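Local coordinates for xylan esterase, putative, AXE2C (Cellvibrio japonicus, PDB 2WAA), which removes acetyl groups from acetylated xylan and glucomannan during plant cell wall degradation, as a carbohydrate esterase of family 2, at residues I288-T291 with R292-H296. Numbering follows the deposited sequence.
Sequences IGET and RQQLH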
loop_
_atom_site.group_PDB
_atom_site.type_symbol
_atom_site.label_atom_id
_atom_site.label_comp_id
_atom_site.label_asym_id
_atom_site.label_seq_id
_atom_site.Cartn_x
_atom_site.Cartn_y
_atom_site.Cartn_z
ATOM N N ILE A 288 -22.371 -6.743 -0.325
ATOM C CA ILE A 288 -21.526 -7.081 0.796
ATOM C C ILE A 288 -22.342 -7.774 1.898
ATOM O O ILE A 288 -21.886 -8.760 2.503
ATOM C CB ILE A 288 -20.796 -5.804 1.355
ATOM C CG1 ILE A 288 -19.657 -5.441 0.385
ATOM C CG2 ILE A 288 -20.279 -6.071 2.822
ATOM C CD1 ILE A 288 -19.081 -4.013 0.596
ATOM N N GLY A 289 -23.531 -7.251 2.194
ATOM C CA GLY A 289 -24.323 -7.862 3.254
ATOM C C GLY A 289 -24.651 -9.300 2.842
ATOM O O GLY A 289 -24.623 -10.205 3.656
ATOM N N GLU A 290 -24.983 -9.526 1.580
ATOM C CA GLU A 290 -25.351 -10.874 1.175
ATOM C C GLU A 290 -24.110 -11.777 1.119
ATOM O O GLU A 290 -24.196 -12.971 1.391
ATOM C CB GLU A 290 -26.076 -10.890 -0.177
ATOM C CG GLU A 290 -26.690 -12.226 -0.485
ATOM C CD GLU A 290 -27.674 -12.189 -1.694
ATOM O OE1 GLU A 290 -28.213 -11.111 -2.019
ATOM O OE2 GLU A 290 -27.872 -13.258 -2.328
ATOM N N THR A 291 -22.973 -11.219 0.737
ATOM C CA THR A 291 -21.701 -11.997 0.814
ATOM C C THR A 291 -21.467 -12.483 2.225
ATOM O O THR A 291 -21.103 -13.645 2.467
ATOM C CB THR A 291 -20.555 -11.110 0.319
ATOM O OG1 THR A 291 -20.828 -10.760 -1.067
ATOM C CG2 THR A 291 -19.154 -11.790 0.502
ATOM N N ARG A 292 -21.620 -11.595 3.195
ATOM C CA ARG A 292 -21.405 -11.994 4.572
ATOM C C ARG A 292 -22.420 -13.069 4.993
ATOM O O ARG A 292 -22.092 -13.999 5.728
ATOM C CB ARG A 292 -21.418 -10.774 5.498
ATOM C CG ARG A 292 -20.292 -9.791 5.160
ATOM C CD ARG A 292 -20.196 -8.602 6.124
ATOM N NE ARG A 292 -20.190 -9.028 7.515
ATOM C CZ ARG A 292 -21.269 -9.078 8.278
ATOM N NH1 ARG A 292 -22.435 -8.705 7.782
ATOM N NH2 ARG A 292 -21.186 -9.498 9.530
ATOM N N GLN A 293 -23.659 -12.923 4.544
ATOM C CA GLN A 293 -24.670 -13.933 4.860
ATOM C C GLN A 293 -24.257 -15.313 4.331
ATOM O O GLN A 293 -24.303 -16.321 5.065
ATOM C CB GLN A 293 -26.057 -13.485 4.352
ATOM C CG GLN A 293 -27.123 -14.570 4.554
ATOM C CD GLN A 293 -28.530 -14.003 4.576
ATOM O OE1 GLN A 293 -28.781 -12.960 5.190
ATOM N NE2 GLN A 293 -29.463 -14.698 3.930
ATOM N N GLN A 294 -23.797 -15.367 3.087
ATOM C CA GLN A 294 -23.324 -16.633 2.508
ATOM C C GLN A 294 -22.073 -17.188 3.175
ATOM O O GLN A 294 -21.938 -18.405 3.309
ATOM C CB GLN A 294 -23.044 -16.503 1.023
ATOM C CG GLN A 294 -24.266 -16.071 0.238
ATOM C CD GLN A 294 -24.100 -16.269 -1.236
ATOM O OE1 GLN A 294 -22.996 -16.572 -1.720
ATOM N NE2 GLN A 294 -25.194 -16.091 -1.974
ATOM N N LEU A 295 -21.167 -16.306 3.589
ATOM C CA LEU A 295 -19.942 -16.738 4.265
ATOM C C LEU A 295 -20.197 -17.422 5.614
ATOM O O LEU A 295 -19.530 -18.402 5.950
ATOM C CB LEU A 295 -18.997 -15.560 4.506
ATOM C CG LEU A 295 -18.276 -15.089 3.240
ATOM C CD1 LEU A 295 -17.692 -13.702 3.472
ATOM C CD2 LEU A 295 -17.202 -16.098 2.716
ATOM N N HIS A 296 -21.153 -16.885 6.370
ATOM C CA HIS A 296 -21.510 -17.362 7.700
ATOM C C HIS A 296 -20.275 -17.475 8.571
ATOM O O HIS A 296 -20.013 -18.520 9.194
ATOM C CB HIS A 296 -22.237 -18.720 7.660
ATOM C CG HIS A 296 -22.932 -19.051 8.948
ATOM N ND1 HIS A 296 -24.189 -18.572 9.257
ATOM C CD2 HIS A 296 -22.532 -19.777 10.021
ATOM C CE1 HIS A 296 -24.539 -18.997 10.461
ATOM N NE2 HIS A 296 -23.557 -19.738 10.942
HETATM O O HOH W 1 -27.413 -15.241 -0.283
#
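Glu290 and Gln294, one helical turn apart, are joined through a water. The carboxylate and amide planes stand 64° apart, and Glu290 OE2 stays 3.9 Å from Gln294 NE2. The water closes this distance, donating to OE2 and accepting from NE2, at 2.9 Å from Glu290 OE2 and from Gln294 NE2. The other carboxylate oxygen, OE1, forms a salt bridge with Arg245 of helix 245-262, so both oxygens of Glu290 have partners and the rotation of the group is probably restrained. Gln294 also reaches that helix, where its OE1 makes a weak hydrogen bond to Thr253.

Thr291 and Leu295 run alongside each other on the buried face, their ends turned in one direction. With CG2 of Thr291 anti to the backbone N (chi1 of OG1 -61°), the methyl comes to 3.8 Å from Leu295 CD1, while OG1 turns back along the helix to bond the carbonyl of Tyr287. All these residues belong to the last turns of helix 278-295, which links strands 267-270 and 300-302 in a beta-alpha-beta unit of the GDSL-like, SGNH-type hydrolase domain; Leu295 touches Val256 of helix 245-262 and Val300 of strand 300-302.

On the side facing these strands, Ile288 CG2 meets the aliphatic part of Arg292 at CD, 4.2 Å away. In the conformer described, a bend at chi3 (50°) turns the guanidinium end off the line of the chain, and NE bonds the carbonyl of Val300. Regular i to i+4 backbone bonds run beneath the side chains, including Arg292 N to Ile288 O and Leu295 N to Thr291 O, each 2.9 Å. Helical geometry ends at His296, which has positive phi.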